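PDB 4PIC: protein-arginine-phosphatase from Geobacillus stearothermophilus, which removes the phosphate from phosphorylated arginine residues of proteins, probably counteracting the arginine kinase McsB, and has almost no activity on phosphotyrosine peptides. Local coordinates for residues L68-D74 / F94-K100; A81-G85 / D112-A116. All coordinates share one frame; numbering follows the deposited sequence.

Contact 1 of 2, residues L68-D74 / F94-K100; sequences LKKEHID and FPEAKDK
Ile-73 lies over one face of the Phe-94 ring, its CG1 3.9 Å from the ring centroid and 18° off the normal, a CH-pi contact displaced toward the CD2 rim. The other branch, CG2, meets CB of Ala-97 at 3.6 Å. With CG1 anti to the carbonyl carbon (chi1 -62°) and CG2 anti to the backbone N, the isoleucine serves both partners at once. The far end of the ring reaches the start of the helix, CZ standing 3.7 Å from the backbone N of Lys-70. Nearer the surface, Lys-70 NZ forms a 2.5 Å salt bridge to OE2 of Glu-96, met on the anti side of the carboxylate, and a longer one to OD1 of Asp-74 in its own helix. Were Lys-70 replaced by an alanine, the two carboxylates, Glu-96 and Asp-74, would probably be left near each other without the positive charge they share. In the low molecular weight phosphatase fold, this joins the short helix 70-75 to the turn between helix 84-93 and edge strand 101-103. Lys-100 runs extended from CG and gives its NZ to the carbonyl O of Ile-73 at 2.7 Å; it also bonds Ala-76 O and a water held by Asp-74 OD1. Farther out, Lys-69 precedes the helix as N-cap, and its N donates to His-72 ND1 in the plane of the imidazole (3.0 Å).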
# COMPACT_ATOMS: atom_id res chain seq x y z
N LEU A 68 4.01 -0.47 8.74
CA LEU A 68 3.28 0.61 9.38
C LEU A 68 1.98 0.12 10.00
O LEU A 68 1.14 -0.48 9.31
CB LEU A 68 2.97 1.71 8.36
CG LEU A 68 2.14 2.88 8.87
CD1 LEU A 68 2.87 3.61 9.99
CD2 LEU A 68 1.82 3.84 7.73
N LYS A 69 1.82 0.38 11.29
CA LYS A 69 0.63 -0.04 12.02
C LYS A 69 0.06 1.10 12.83
O LYS A 69 0.72 2.13 13.02
CB LYS A 69 0.96 -1.23 12.93
CG LYS A 69 1.35 -2.49 12.17
CD LYS A 69 1.20 -3.73 13.03
CE LYS A 69 1.16 -4.99 12.18
NZ LYS A 69 2.42 -5.20 11.41
N LYS A 70 -1.17 0.92 13.32
CA LYS A 70 -1.86 1.88 14.16
C LYS A 70 -0.95 2.41 15.28
O LYS A 70 -0.94 3.60 15.59
CB LYS A 70 -3.11 1.22 14.74
CG LYS A 70 -3.82 2.00 15.83
CD LYS A 70 -4.43 3.27 15.28
CE LYS A 70 -5.33 3.93 16.32
NZ LYS A 70 -5.68 5.32 15.95
N GLU A 71 -0.17 1.51 15.86
CA GLU A 71 0.71 1.85 16.97
C GLU A 71 1.74 2.91 16.59
O GLU A 71 2.08 3.77 17.40
CB GLU A 71 1.38 0.59 17.51
CG GLU A 71 0.44 -0.36 18.28
CD GLU A 71 -0.72 -0.90 17.44
OE1 GLU A 71 -0.51 -1.31 16.27
OE2 GLU A 71 -1.87 -0.90 17.95
N HIS A 72 2.25 2.85 15.36
CA HIS A 72 3.21 3.85 14.89
C HIS A 72 2.52 5.19 14.71
O HIS A 72 3.09 6.25 14.98
CB HIS A 72 3.79 3.48 13.52
CG HIS A 72 4.62 2.24 13.52
ND1 HIS A 72 4.20 1.07 12.93
CD2 HIS A 72 5.88 2.00 13.97
CE1 HIS A 72 5.14 0.15 13.04
NE2 HIS A 72 6.17 0.70 13.67
N ILE A 73 1.30 5.15 14.19
CA ILE A 73 0.50 6.35 13.97
C ILE A 73 0.23 7.07 15.29
O ILE A 73 0.38 8.29 15.38
CB ILE A 73 -0.82 5.99 13.27
CG1 ILE A 73 -0.56 5.38 11.89
CG2 ILE A 73 -1.73 7.22 13.17
CD1 ILE A 73 0.08 6.33 10.90
N ASP A 74 -0.14 6.30 16.32
CA ASP A 74 -0.42 6.88 17.63
C ASP A 74 0.83 7.38 18.34
O ASP A 74 0.76 8.33 19.12
CB ASP A 74 -1.14 5.86 18.51
CG ASP A 74 -2.52 5.51 18.01
OD1 ASP A 74 -3.06 6.28 17.19
OD2 ASP A 74 -3.06 4.47 18.45
N PHE A 94 -5.70 5.48 7.77
CA PHE A 94 -5.76 5.99 9.14
C PHE A 94 -6.27 7.44 9.17
O PHE A 94 -5.48 8.37 9.35
CB PHE A 94 -4.37 5.94 9.80
CG PHE A 94 -3.78 4.56 9.88
CD1 PHE A 94 -4.29 3.63 10.78
CD2 PHE A 94 -2.70 4.21 9.10
CE1 PHE A 94 -3.74 2.35 10.86
CE2 PHE A 94 -2.14 2.95 9.18
CZ PHE A 94 -2.66 2.02 10.06
N PRO A 95 -7.58 7.63 9.00
CA PRO A 95 -8.18 8.97 8.94
C PRO A 95 -7.86 9.80 10.18
O PRO A 95 -7.77 11.03 10.09
CB PRO A 95 -9.69 8.68 8.89
CG PRO A 95 -9.79 7.33 8.31
CD PRO A 95 -8.59 6.57 8.80
N GLU A 96 -7.68 9.14 11.32
CA GLU A 96 -7.36 9.84 12.56
C GLU A 96 -5.99 10.52 12.51
O GLU A 96 -5.67 11.35 13.36
CB GLU A 96 -7.43 8.86 13.74
CG GLU A 96 -6.34 7.78 13.72
CD GLU A 96 -6.74 6.46 13.02
OE1 GLU A 96 -7.42 6.47 11.96
OE2 GLU A 96 -6.36 5.39 13.54
N ALA A 97 -5.18 10.15 11.52
CA ALA A 97 -3.84 10.71 11.33
C ALA A 97 -3.79 11.96 10.46
O ALA A 97 -2.72 12.53 10.23
CB ALA A 97 -2.91 9.65 10.75
N LYS A 98 -4.95 12.41 9.97
CA LYS A 98 -4.98 13.43 8.92
C LYS A 98 -4.32 14.76 9.31
O LYS A 98 -3.68 15.41 8.47
CB LYS A 98 -6.43 13.67 8.47
CG LYS A 98 -6.57 14.66 7.33
CD LYS A 98 -7.92 14.53 6.64
CE LYS A 98 -8.15 15.69 5.68
NZ LYS A 98 -7.04 15.82 4.70
N ASP A 99 -4.46 15.17 10.56
CA ASP A 99 -3.94 16.47 10.97
C ASP A 99 -2.43 16.46 11.14
O ASP A 99 -1.81 17.52 11.16
CB ASP A 99 -4.58 16.88 12.30
CG ASP A 99 -4.12 16.00 13.43
OD1 ASP A 99 -4.52 14.82 13.47
OD2 ASP A 99 -3.33 16.49 14.28
N LYS A 100 -1.83 15.27 11.25
CA LYS A 100 -0.40 15.20 11.55
C LYS A 100 0.39 14.47 10.47
O LYS A 100 1.57 14.16 10.67
CB LYS A 100 -0.15 14.55 12.91
CG LYS A 100 -0.58 13.10 13.01
CD LYS A 100 -0.25 12.57 14.41
CE LYS A 100 -0.88 11.22 14.65
NZ LYS A 100 -0.50 10.72 15.99
O HOH W 1 -2.93 9.04 16.18

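Contact 2 of 2, residues A81-G85 / D112-A116; sequences AMTSG and DGDIA
Met-82, modelled as selenomethionine, takes a nearly straight hydrogen bond from Ile-115 N on its carbonyl O (3.0 Å, N-H...O angle 176°). A water donates to that same O and to Gly-113 O, bridging the two backbones a second time. The side chain of Met-82 bends at chi2, bringing SE across CG1 of Ile-115 at 4.2 Å. Next, Thr-83 packs against Asp-114: its CG2 lies 3.8 Å from CB of the aspartate, while its CB is close to the carboxylate carbon. Thr-83 OG1, set between the backbone N and the carbonyl carbon (chi1 70°), turns to the helix that follows and caps His-86 N. The Asp-114 carboxylate reaches the same helix start: Ser-84 N donates to OD1 (3.0 Å), approaching from above the carboxylate plane. Gly-85 N is served indirectly, through a water that accepts from it and donates to Asp-114 OD2 at 2.7 Å. First-turn amides are thus met by two side chains and a water, and the helix end would probably help stabilise the negative charge of Asp-114. Thr-83 and Met-82 touch Arg-15, probably an active-site residue, whose NH1 bonds Ile-115 O, and Met-82 also rests on the nucleophile Cys-9. The contact joins the end of strand 78-81 and the start of helix 84-93 to the loop before helix 123-150, with Met-82 and Ile-115 both packing on Leu-133 of that long helix.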
# COMPACT_ATOMS: atom_id res chain seq x y z
N ALA A 81 5.58 11.60 5.14
CA ALA A 81 5.57 10.68 4.02
C ALA A 81 6.60 11.09 2.97
O ALA A 81 6.89 12.28 2.78
CB ALA A 81 4.17 10.64 3.39
N MSE A 82 7.14 10.11 2.25
CA MSE A 82 8.11 10.41 1.21
C MSE A 82 7.46 11.05 -0.02
O MSE A 82 8.10 11.82 -0.74
CB MSE A 82 8.90 9.14 0.81
CG MSE A 82 9.75 8.54 1.93
SE MSE A 82 11.20 9.66 2.60
CE MSE A 82 10.23 10.71 3.89
N THR A 83 6.20 10.72 -0.27
CA THR A 83 5.50 11.19 -1.46
C THR A 83 4.06 11.53 -1.10
O THR A 83 3.55 11.06 -0.08
CB THR A 83 5.45 10.11 -2.57
OG1 THR A 83 4.57 9.05 -2.17
CG2 THR A 83 6.83 9.55 -2.87
N SER A 84 3.38 12.29 -1.96
CA SER A 84 1.96 12.56 -1.76
C SER A 84 1.12 11.28 -1.82
O SER A 84 0.15 11.13 -1.07
CB SER A 84 1.45 13.61 -2.75
OG SER A 84 1.63 13.19 -4.08
N GLY A 85 1.50 10.36 -2.70
CA GLY A 85 0.82 9.07 -2.80
C GLY A 85 0.84 8.35 -1.47
O GLY A 85 -0.17 7.80 -1.03
N ASP A 112 4.72 21.38 -2.43
CA ASP A 112 4.74 19.93 -2.43
C ASP A 112 5.75 19.35 -3.40
O ASP A 112 6.20 20.02 -4.34
CB ASP A 112 3.34 19.35 -2.62
CG ASP A 112 2.98 18.36 -1.53
OD1 ASP A 112 1.89 18.50 -0.93
OD2 ASP A 112 3.79 17.44 -1.26
N GLY A 113 6.13 18.11 -3.15
CA GLY A 113 7.10 17.41 -3.97
C GLY A 113 7.30 16.03 -3.39
O GLY A 113 7.05 15.81 -2.20
N ASP A 114 7.73 15.11 -4.25
CA ASP A 114 8.04 13.75 -3.83
C ASP A 114 9.54 13.57 -3.80
O ASP A 114 10.26 14.13 -4.63
CB ASP A 114 7.45 12.73 -4.80
CG ASP A 114 5.93 12.75 -4.82
OD1 ASP A 114 5.35 13.34 -3.89
OD2 ASP A 114 5.35 12.17 -5.75
N ILE A 115 10.02 12.77 -2.86
CA ILE A 115 11.43 12.39 -2.83
C ILE A 115 11.69 11.47 -4.03
O ILE A 115 10.86 10.60 -4.33
CB ILE A 115 11.79 11.68 -1.52
CG1 ILE A 115 11.55 12.61 -0.32
CG2 ILE A 115 13.24 11.17 -1.56
CD1 ILE A 115 12.35 13.90 -0.38
N ALA A 116 12.79 11.69 -4.73
CA ALA A 116 13.14 10.87 -5.89
C ALA A 116 13.03 9.37 -5.60
O ALA A 116 13.53 8.90 -4.57
CB ALA A 116 14.55 11.20 -6.38
O HOH W 2 8.17 14.82 0.32
O HOH W 3 3.13 10.76 -5.09

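In the fold
From the N terminus, the chain first lays down strands 3-9 and 31-37, then reaches 68-74 at the start of helix 70-75. Strand 78-81 and helix 84-93 follow, and contact 1 closes this excursion when 94-100 returns to the short helix just before edge strand 101-103. Contact 2 opens within that loop, at 81-85, but closes beyond it at 112-116, so the two loops cross. Their centres are 18 Å apart and they do not touch. Helix 84-93 connects them: contact 2 holds its N-terminal end beside the active site, whereas contact 1 gathers the chain leaving its C-terminal end against helix 70-75.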